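Local atomic coordinates of Alpha/beta hydrolase (Pectobacterium atrosepticum SCRI1043, PDB entry 3BDV), a protein that is of unconfirmed function but has the alpha/beta-hydrolase fold and probably acts as a serine hydrolase, with calcium bound in the crystal. Residues Val14-Met20 and Ser184-Asn190; Ser133-Leu138 and Glu160-Ile164; Glu32-Trp38 and Phe170-Glu174. Residues are numbered along the deposited sequence.

Interaction 1 (Val14-Met20 and Ser184-Asn190); sequences VSQQLTM and SEILIPN. With EDO (1,2-ethanediol), chain G.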
loop_
_atom_site.group_PDB
_atom_site.type_symbol
_atom_site.label_atom_id
_atom_site.label_comp_id
_atom_site.label_asym_id
_atom_site.label_seq_id
_atom_site.Cartn_x
_atom_site.Cartn_y
_atom_site.Cartn_z
ATOM N N VAL A 14 -1.133 6.369 16.225
ATOM C CA VAL A 14 -1.264 6.926 14.870
ATOM C C VAL A 14 -2.722 6.890 14.427
ATOM O O VAL A 14 -3.217 7.825 13.833
ATOM C CB VAL A 14 -0.379 6.157 13.869
ATOM C CG1 VAL A 14 -0.753 6.440 12.407
ATOM C CG2 VAL A 14 1.137 6.464 14.147
ATOM N N SER A 15 -3.400 5.792 14.740
ATOM C CA SER A 15 -4.790 5.609 14.352
ATOM C C SER A 15 -5.764 6.588 15.005
ATOM O O SER A 15 -6.850 6.815 14.499
ATOM C CB SER A 15 -5.197 4.163 14.607
ATOM O OG SER A 15 -4.503 3.317 13.707
ATOM N N GLN A 16 -5.370 7.216 16.093
ATOM C CA GLN A 16 -6.195 8.286 16.674
ATOM C C GLN A 16 -6.376 9.470 15.714
ATOM O O GLN A 16 -7.300 10.268 15.896
ATOM C CB GLN A 16 -5.595 8.842 17.969
ATOM C CG GLN A 16 -5.118 7.825 18.979
ATOM C CD GLN A 16 -6.233 7.156 19.726
ATOM O OE1 GLN A 16 -7.185 6.643 19.136
ATOM N NE2 GLN A 16 -6.117 7.145 21.050
ATOM N N GLN A 17 -5.466 9.618 14.743
ATOM C CA GLN A 17 -5.471 10.776 13.849
ATOM C C GLN A 17 -5.392 10.499 12.338
ATOM O O GLN A 17 -5.696 11.370 11.549
ATOM C CB GLN A 17 -4.324 11.692 14.214
ATOM C CG GLN A 17 -4.453 12.356 15.585
ATOM C CD GLN A 17 -3.408 13.446 15.754
ATOM O OE1 GLN A 17 -3.360 14.385 14.971
ATOM N NE2 GLN A 17 -2.557 13.315 16.764
ATOM N N LEU A 18 -4.937 9.311 11.946
ATOM C CA LEU A 18 -4.851 8.908 10.547
ATOM C C LEU A 18 -5.578 7.593 10.364
ATOM O O LEU A 18 -5.568 6.766 11.250
ATOM C CB LEU A 18 -3.397 8.679 10.118
ATOM C CG LEU A 18 -2.485 9.891 10.207
ATOM C CD1 LEU A 18 -1.037 9.531 9.895
ATOM C CD2 LEU A 18 -3.003 11.014 9.268
ATOM N N THR A 19 -6.159 7.404 9.188
ATOM C CA THR A 19 -6.860 6.170 8.899
ATOM C C THR A 19 -6.077 5.375 7.873
ATOM O O THR A 19 -5.736 5.912 6.805
ATOM C CB THR A 19 -8.263 6.501 8.346
ATOM O OG1 THR A 19 -9.033 7.112 9.384
ATOM C CG2 THR A 19 -8.989 5.267 7.849
HETATM N N MSE A 20 -5.785 4.125 8.184
HETATM C CA MSE A 20 -5.148 3.249 7.217
HETATM C C MSE A 20 -6.209 2.646 6.327
HETATM O O MSE A 20 -7.193 2.116 6.825
HETATM C CB MSE A 20 -4.453 2.092 7.908
HETATM C CG MSE A 20 -3.483 2.474 8.973
HETATM SE SE MSE A 20 -2.134 3.730 8.505
HETATM C CE MSE A 20 -0.924 3.443 9.988
ATOM N N SER A 184 4.324 6.855 9.198
ATOM C CA SER A 184 3.092 7.492 9.565
ATOM C C SER A 184 3.217 8.473 10.695
ATOM O O SER A 184 2.552 9.485 10.664
ATOM C CB SER A 184 1.979 6.462 9.848
ATOM O OG SER A 184 2.282 5.647 10.986
ATOM N N GLU A 185 4.083 8.233 11.681
ATOM C CA GLU A 185 4.169 9.203 12.786
ATOM C C GLU A 185 4.500 10.605 12.297
ATOM O O GLU A 185 3.961 11.583 12.832
ATOM C CB GLU A 185 5.171 8.750 13.836
ATOM C CG GLU A 185 4.655 7.597 14.633
ATOM C CD GLU A 185 5.679 7.003 15.560
ATOM O OE1 GLU A 185 6.859 7.290 15.362
ATOM O OE2 GLU A 185 5.286 6.253 16.482
ATOM N N ILE A 186 5.336 10.712 11.262
ATOM C CA ILE A 186 5.717 12.035 10.734
ATOM C C ILE A 186 4.584 12.640 9.925
ATOM O O ILE A 186 4.645 13.794 9.577
ATOM C CB ILE A 186 7.057 12.036 9.939
ATOM C CG1 ILE A 186 7.074 11.063 8.793
ATOM C CG2 ILE A 186 8.227 11.680 10.890
ATOM C CD1 ILE A 186 8.193 11.312 7.803
ATOM N N LEU A 187 3.534 11.889 9.665
ATOM C CA LEU A 187 2.376 12.450 8.984
ATOM C C LEU A 187 1.238 12.828 9.919
ATOM O O LEU A 187 0.196 13.333 9.468
ATOM C CB LEU A 187 1.878 11.432 7.951
ATOM C CG LEU A 187 2.888 10.935 6.909
ATOM C CD1 LEU A 187 2.309 9.841 6.034
ATOM C CD2 LEU A 187 3.463 12.140 6.099
ATOM N N ILE A 188 1.375 12.544 11.205
ATOM C CA ILE A 188 0.305 12.846 12.167
ATOM C C ILE A 188 0.186 14.374 12.290
ATOM O O ILE A 188 1.196 15.035 12.418
ATOM C CB ILE A 188 0.606 12.218 13.532
ATOM C CG1 ILE A 188 0.433 10.710 13.446
ATOM C CG2 ILE A 188 -0.346 12.736 14.619
ATOM C CD1 ILE A 188 0.942 9.995 14.678
ATOM N N PRO A 189 -1.028 14.932 12.157
ATOM C CA PRO A 189 -1.217 16.402 12.290
ATOM C C PRO A 189 -0.787 17.013 13.618
ATOM O O PRO A 189 -0.157 18.079 13.602
ATOM C CB PRO A 189 -2.723 16.592 12.076
ATOM C CG PRO A 189 -3.098 15.457 11.227
ATOM C CD PRO A 189 -2.275 14.282 11.738
ATOM N N ASN A 190 -1.109 16.345 14.736
ATOM C CA ASN A 190 -0.805 16.820 16.093
ATOM C C ASN A 190 -0.005 15.796 16.872
ATOM O O ASN A 190 -0.568 14.933 17.530
ATOM C CB ASN A 190 -2.099 17.107 16.833
ATOM C CG ASN A 190 -2.922 18.164 16.138
ATOM O OD1 ASN A 190 -2.454 19.298 15.996
ATOM N ND2 ASN A 190 -4.149 17.824 15.729
HETATM C C1 EDO G . 5.293 15.601 6.912
HETATM O O1 EDO G . 4.160 16.161 7.632
HETATM C C2 EDO G . 6.608 16.264 7.333
HETATM O O2 EDO G . 6.776 16.081 8.748
#

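Interaction 2 (Ser133-Leu138 and Glu160-Ile164); sequences SHNDPL and EAGHI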
loop_
_atom_site.group_PDB
_atom_site.type_symbol
_atom_site.label_atom_id
_atom_site.label_comp_id
_atom_site.label_asym_id
_atom_site.label_seq_id
_atom_site.Cartn_x
_atom_site.Cartn_y
_atom_site.Cartn_z
ATOM N N SER A 133 10.896 -6.300 -3.954
ATOM C CA SER A 133 11.577 -7.599 -3.839
ATOM C C SER A 133 12.515 -7.835 -5.057
ATOM O O SER A 133 12.313 -7.252 -6.151
ATOM C CB SER A 133 10.502 -8.686 -3.752
ATOM O OG SER A 133 11.031 -9.970 -3.943
ATOM N N HIS A 134 13.550 -8.665 -4.855
ATOM C CA HIS A 134 14.419 -8.996 -5.969
ATOM C C HIS A 134 13.931 -10.169 -6.814
ATOM O O HIS A 134 14.548 -10.455 -7.824
ATOM C CB HIS A 134 15.829 -9.331 -5.501
ATOM C CG HIS A 134 16.615 -8.136 -5.131
ATOM N ND1 HIS A 134 17.567 -7.596 -5.968
ATOM C CD2 HIS A 134 16.524 -7.316 -4.058
ATOM C CE1 HIS A 134 18.069 -6.515 -5.389
ATOM N NE2 HIS A 134 17.487 -6.349 -4.216
ATOM N N ASN A 135 12.916 -10.893 -6.349
ATOM C CA ASN A 135 12.296 -12.012 -7.112
ATOM C C ASN A 135 10.766 -11.981 -7.147
ATOM O O ASN A 135 10.070 -12.987 -6.964
ATOM C CB ASN A 135 12.831 -13.363 -6.683
ATOM C CG ASN A 135 12.427 -13.755 -5.281
ATOM O OD1 ASN A 135 12.075 -12.903 -4.448
ATOM N ND2 ASN A 135 12.516 -15.061 -4.995
ATOM N N ASP A 136 10.268 -10.805 -7.470
ATOM C CA ASP A 136 8.846 -10.567 -7.646
ATOM C C ASP A 136 8.558 -10.745 -9.125
ATOM O O ASP A 136 9.062 -9.979 -9.925
ATOM C CB ASP A 136 8.530 -9.130 -7.246
ATOM C CG ASP A 136 7.085 -8.787 -7.407
ATOM O OD1 ASP A 136 6.328 -9.611 -7.963
ATOM O OD2 ASP A 136 6.696 -7.688 -6.966
ATOM N N PRO A 137 7.711 -11.702 -9.490
ATOM C CA PRO A 137 7.464 -11.887 -10.936
ATOM C C PRO A 137 6.910 -10.690 -11.678
ATOM O O PRO A 137 7.068 -10.616 -12.901
ATOM C CB PRO A 137 6.479 -13.060 -10.956
ATOM C CG PRO A 137 6.897 -13.866 -9.763
ATOM C CD PRO A 137 7.096 -12.809 -8.716
ATOM N N LEU A 138 6.256 -9.783 -10.976
ATOM C CA LEU A 138 5.576 -8.687 -11.663
ATOM C C LEU A 138 6.374 -7.404 -11.683
ATOM O O LEU A 138 5.962 -6.482 -12.358
ATOM C CB LEU A 138 4.181 -8.437 -11.065
ATOM C CG LEU A 138 3.251 -9.640 -11.143
ATOM C CD1 LEU A 138 1.819 -9.299 -10.809
ATOM C CD2 LEU A 138 3.433 -10.313 -12.534
ATOM N N GLU A 160 15.005 -11.080 -1.371
ATOM C CA GLU A 160 14.240 -12.058 -2.124
ATOM C C GLU A 160 12.997 -12.408 -1.350
ATOM O O GLU A 160 13.011 -13.341 -0.581
ATOM C CB GLU A 160 15.076 -13.308 -2.429
ATOM C CG GLU A 160 15.987 -13.086 -3.558
ATOM C CD GLU A 160 16.885 -14.280 -3.840
ATOM O OE1 GLU A 160 16.690 -15.350 -3.261
ATOM O OE2 GLU A 160 17.777 -14.127 -4.656
ATOM N N ALA A 161 11.938 -11.635 -1.557
ATOM C CA ALA A 161 10.713 -11.779 -0.827
ATOM C C ALA A 161 9.567 -12.226 -1.726
ATOM O O ALA A 161 8.370 -11.956 -1.435
ATOM C CB ALA A 161 10.352 -10.467 -0.123
ATOM N N GLY A 162 9.912 -12.888 -2.819
ATOM C CA GLY A 162 8.877 -13.230 -3.805
ATOM C C GLY A 162 8.000 -12.034 -4.193
ATOM O O GLY A 162 8.491 -10.900 -4.391
ATOM N N HIS A 163 6.692 -12.277 -4.256
ATOM C CA HIS A 163 5.675 -11.271 -4.563
ATOM C C HIS A 163 5.107 -10.574 -3.308
ATOM O O HIS A 163 4.201 -9.756 -3.414
ATOM C CB HIS A 163 4.571 -11.920 -5.415
ATOM C CG HIS A 163 3.532 -10.997 -5.938
ATOM N ND1 HIS A 163 3.824 -9.876 -6.693
ATOM C CD2 HIS A 163 2.183 -11.031 -5.818
ATOM C CE1 HIS A 163 2.693 -9.285 -7.041
ATOM N NE2 HIS A 163 1.680 -9.955 -6.510
ATOM N N ILE A 164 5.724 -10.842 -2.163
ATOM C CA ILE A 164 5.396 -10.257 -0.855
ATOM C C ILE A 164 3.925 -10.588 -0.558
ATOM O O ILE A 164 3.068 -9.731 -0.475
ATOM C CB ILE A 164 5.721 -8.701 -0.740
ATOM C CG1 ILE A 164 7.080 -8.339 -1.358
ATOM C CG2 ILE A 164 5.736 -8.275 0.767
ATOM C CD1 ILE A 164 7.472 -6.880 -1.190
#

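Interaction 3 (Glu32-Trp38 and Phe170-Glu174); sequences EHWQSHW and FGPWE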
loop_
_atom_site.group_PDB
_atom_site.type_symbol
_atom_site.label_atom_id
_atom_site.label_comp_id
_atom_site.label_asym_id
_atom_site.label_seq_id
_atom_site.Cartn_x
_atom_site.Cartn_y
_atom_site.Cartn_z
ATOM N N GLU A 32 -4.136 -15.431 4.835
ATOM C CA GLU A 32 -2.764 -15.452 5.349
ATOM C C GLU A 32 -1.877 -14.354 4.817
ATOM O O GLU A 32 -0.717 -14.271 5.187
ATOM C CB GLU A 32 -2.113 -16.793 5.104
ATOM C CG GLU A 32 -2.459 -17.846 6.221
ATOM C CD GLU A 32 -2.112 -17.369 7.663
ATOM O OE1 GLU A 32 -0.986 -16.848 7.918
ATOM O OE2 GLU A 32 -2.990 -17.518 8.549
ATOM N N HIS A 33 -2.436 -13.525 3.941
ATOM C CA HIS A 33 -1.745 -12.381 3.379
ATOM C C HIS A 33 -1.582 -11.317 4.460
ATOM O O HIS A 33 -2.450 -11.149 5.325
ATOM C CB HIS A 33 -2.596 -11.844 2.222
ATOM C CG HIS A 33 -1.932 -10.830 1.360
ATOM N ND1 HIS A 33 -1.854 -9.490 1.696
ATOM C CD2 HIS A 33 -1.450 -10.930 0.100
ATOM C CE1 HIS A 33 -1.281 -8.834 0.703
ATOM N NE2 HIS A 33 -1.022 -9.686 -0.273
ATOM N N TRP A 34 -0.449 -10.632 4.425
ATOM C CA TRP A 34 -0.156 -9.556 5.370
ATOM C C TRP A 34 -1.260 -8.532 5.522
ATOM O O TRP A 34 -1.498 -8.061 6.611
ATOM C CB TRP A 34 1.181 -8.856 5.048
ATOM C CG TRP A 34 1.300 -8.253 3.678
ATOM C CD1 TRP A 34 1.755 -8.882 2.538
ATOM C CD2 TRP A 34 1.084 -6.887 3.308
ATOM N NE1 TRP A 34 1.741 -8.033 1.483
ATOM C CE2 TRP A 34 1.313 -6.799 1.912
ATOM C CE3 TRP A 34 0.608 -5.755 3.989
ATOM C CZ2 TRP A 34 1.145 -5.615 1.209
ATOM C CZ3 TRP A 34 0.436 -4.587 3.277
ATOM C CH2 TRP A 34 0.734 -4.536 1.900
ATOM N N GLN A 35 -1.925 -8.138 4.453
ATOM C CA GLN A 35 -3.017 -7.171 4.613
ATOM C C GLN A 35 -4.146 -7.730 5.495
ATOM O O GLN A 35 -4.750 -6.993 6.285
ATOM C CB GLN A 35 -3.544 -6.741 3.258
ATOM C CG GLN A 35 -2.614 -5.778 2.547
ATOM C CD GLN A 35 -3.118 -5.402 1.169
ATOM O OE1 GLN A 35 -3.664 -6.247 0.475
ATOM N NE2 GLN A 35 -2.934 -4.151 0.763
ATOM N N SER A 36 -4.352 -9.046 5.420
ATOM C CA SER A 36 -5.329 -9.710 6.262
ATOM C C SER A 36 -4.824 -9.878 7.702
ATOM O O SER A 36 -5.599 -9.727 8.656
ATOM C CB SER A 36 -5.795 -11.042 5.634
ATOM O OG SER A 36 -6.474 -10.815 4.380
ATOM N N HIS A 37 -3.559 -10.238 7.893
ATOM C CA HIS A 37 -2.989 -10.199 9.232
ATOM C C HIS A 37 -3.212 -8.832 9.843
ATOM O O HIS A 37 -3.656 -8.705 10.995
ATOM C CB HIS A 37 -1.496 -10.534 9.198
ATOM C CG HIS A 37 -1.235 -12.004 9.112
ATOM N ND1 HIS A 37 -0.947 -12.780 10.213
ATOM C CD2 HIS A 37 -1.206 -12.837 8.039
ATOM C CE1 HIS A 37 -0.763 -14.031 9.826
ATOM N NE2 HIS A 37 -0.921 -14.101 8.513
ATOM N N TRP A 38 -2.929 -7.805 9.076
ATOM C CA TRP A 38 -3.007 -6.433 9.618
ATOM C C TRP A 38 -4.433 -5.999 9.955
ATOM O O TRP A 38 -4.681 -5.357 10.986
ATOM C CB TRP A 38 -2.317 -5.440 8.679
ATOM C CG TRP A 38 -0.838 -5.661 8.566
ATOM C CD1 TRP A 38 -0.095 -6.707 9.108
ATOM C CD2 TRP A 38 0.077 -4.881 7.807
ATOM N NE1 TRP A 38 1.210 -6.558 8.766
ATOM C CE2 TRP A 38 1.348 -5.471 7.944
ATOM C CE3 TRP A 38 -0.048 -3.729 7.042
ATOM C CZ2 TRP A 38 2.477 -4.931 7.350
ATOM C CZ3 TRP A 38 1.068 -3.204 6.457
ATOM C CH2 TRP A 38 2.315 -3.796 6.628
ATOM N N PHE A 170 4.505 -13.738 4.033
ATOM C CA PHE A 170 3.970 -12.446 4.466
ATOM C C PHE A 170 2.454 -12.559 4.377
ATOM O O PHE A 170 1.871 -12.210 3.352
ATOM C CB PHE A 170 4.432 -11.328 3.547
ATOM C CG PHE A 170 5.909 -11.243 3.375
ATOM C CD1 PHE A 170 6.546 -12.001 2.408
ATOM C CD2 PHE A 170 6.655 -10.403 4.143
ATOM C CE1 PHE A 170 7.899 -11.954 2.254
ATOM C CE2 PHE A 170 8.032 -10.340 3.992
ATOM C CZ PHE A 170 8.645 -11.114 3.050
ATOM N N GLY A 171 1.803 -13.057 5.430
ATOM C CA GLY A 171 2.393 -13.299 6.739
ATOM C C GLY A 171 2.235 -12.090 7.619
ATOM O O GLY A 171 1.833 -11.028 7.163
ATOM N N PRO A 172 2.569 -12.232 8.899
ATOM C CA PRO A 172 2.380 -11.114 9.798
ATOM C C PRO A 172 3.185 -9.885 9.453
ATOM O O PRO A 172 2.778 -8.838 9.812
ATOM C CB PRO A 172 2.847 -11.641 11.156
ATOM C CG PRO A 172 3.178 -12.985 10.966
ATOM C CD PRO A 172 3.121 -13.411 9.587
ATOM N N TRP A 173 4.359 -10.065 8.860
ATOM C CA TRP A 173 5.226 -8.967 8.430
ATOM C C TRP A 173 5.335 -7.798 9.403
ATOM O O TRP A 173 4.925 -6.658 9.111
ATOM C CB TRP A 173 4.803 -8.472 7.033
ATOM C CG TRP A 173 5.904 -7.708 6.288
ATOM C CD1 TRP A 173 7.262 -7.853 6.400
ATOM C CD2 TRP A 173 5.693 -6.671 5.315
ATOM N NE1 TRP A 173 7.899 -6.991 5.540
ATOM C CE2 TRP A 173 6.962 -6.241 4.887
ATOM C CE3 TRP A 173 4.553 -6.092 4.749
ATOM C CZ2 TRP A 173 7.123 -5.248 3.933
ATOM C CZ3 TRP A 173 4.696 -5.072 3.843
ATOM C CH2 TRP A 173 5.971 -4.667 3.425
ATOM N N GLU A 174 5.940 -8.092 10.545
ATOM C CA GLU A 174 6.194 -7.072 11.537
ATOM C C GLU A 174 7.104 -5.973 10.997
ATOM O O GLU A 174 6.940 -4.799 11.393
ATOM C CB GLU A 174 6.769 -7.703 12.793
ATOM C CG GLU A 174 5.747 -8.522 13.525
ATOM C CD GLU A 174 5.558 -8.109 14.957
ATOM O OE1 GLU A 174 6.346 -7.292 15.471
ATOM O OE2 GLU A 174 4.611 -8.601 15.582
#

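Interaction 1 (Val14-Met20 and Ser184-Asn190)
V14 and L18 supply the apolar centre of this contact, each turning its CB toward the C-terminal segment. V14 CG2 meets I188 CD1 at 3.6 Å and E185 CG at 3.7 Å. L18 CD1 lies 4.0 Å from both L187 CB and I188 CG1, and L18 CD2 reaches P189 CD at 4.2 Å. The selenomethionine M20 brings its CE to 4.0 Å from S184 OG, a hydroxyl that is hydrogen-bonded back to L180 in its own helix. A type I turn from E185 to I188, with I188 N 3.2 Å from E185 O, bends the chain at the C-terminal end of helix 174-185 and brings the I188 side chain beside V14 and L18. Further out the contact becomes polar. The Q17 amide pairs with the backbone of N190 in both senses: N190 N donates to Q17 OE1 at 3.0 Å, and Q17 NE2 donates to N190 O at 2.7 Å. E185 forms a salt bridge with R10 of helix 4-15; a 1,2-ethanediol, probably from the crystallisation liquor, hydrogen-bonds I186 O. One glutamine amide thus imitates a backbone partner for the nearly terminal N190, while aliphatic packing joins the chain's two terminal helical regions beside strand 19-23.

Interaction 2 (Ser133-Leu138 and Glu160-Ile164)
Two loops without regular secondary structure are laced together by short polar bonds, at the C-terminal ends of the neighbouring parallel strands 128-132 and 154-157. S133 OG accepts from A161 N at 3.0 Å and donates to G162 O at 2.7 Å across the loops; within its own loop it accepts from N135 N at 3.2 Å, an ST turn. N135 OD1 adds a bond from G162 N at 2.7 Å, and G162 CA approaches N135 O at 3.4 Å in a CA-H...O contact. G162 sits at positive phi, which favours glycine, within a type II' turn from A161 to I164 closed by I164 N to A161 O at 3.0 Å. This turn presents H163 to the other loop. H163 ND1 donates to D136 OD1 at 2.8 Å, near the plane of the imidazole, and the same oxygen accepts from L138 N at 3.0 Å, an Asx turn that helps fix the carboxylate. L138 CD1 lies 3.9 Å from H163 CE1. H163 touches S82, in a GxSxG pattern that resembles a nucleophile elbow. An acid and a histidine on successive loops beyond the strands, beside such a serine, are consistent with the catalytic triad of alpha/beta hydrolases.

Interaction 3 (Glu32-Trp38 and Phe170-Glu174)
Backbone hydrogen bonds hold the start of helix 34-41 against the segment that leads into helix 174-185. G171 N donates to E32 O at 2.8 Å, and W34 N donates to F170 O at 3.0 Å; these bonds straddle the cis peptide between F170 and G171. W34 CA adds a CA-H...O contact to G171 O at 3.1 Å. At the N-cap, H33 ND1 accepts from Q35 N at 3.1 Å, so the first turn of the helix is served from its own segment as well as from F170. One turn later W38 NE1 donates to P172 O at 3.0 Å, while W34 NE1 has its acceptor outside the pair, at I164 O. H37 NE2 donates to E32 OE1 at 2.8 Å, which holds the imidazole against P172: P172 CD lies over the ring face in a CH-pi contact, 4.2 Å from its centroid. The buried side is an indole cluster. W173 points an edge at the face of W34, with planes at 71° and W34 CD2 3.8 Å from W173 CE3; toward W38 its plane is nearly parallel but slid aside, with W38 CZ2 3.5 Å from W173 CE3. The cluster packs on the central sheet, where W34 and W38 touch I79 of strand 76-81 and W173 touches M103 and V105 of strand 99-105, while E174 forms a salt bridge to R41 in helix 34-41.

Interactions 2 and 3 meet directly: W34 NE1 lies 2.9 Å from I164 O, a probable hydrogen bond, and A161 CB packs 3.7 Å from F170 CZ, although the centres of the two interactions are 16 Å apart. They converge around H81, which precedes S82 of the putative nucleophile elbow: H163 and W34 both meet its ring, so W34, one member of the indole cluster, lies beside the probable catalytic site. Interaction 1 stands apart, its centre 21 Å from that of interaction 3 and 29 Å from that of interaction 2, which lies on the opposite side of the chain's centre. Helix 174-185 ties it to interaction 3, beginning in F170-E174 and running into S184-N190. The side chain of M20 is about 11 Å from a bound calcium ion.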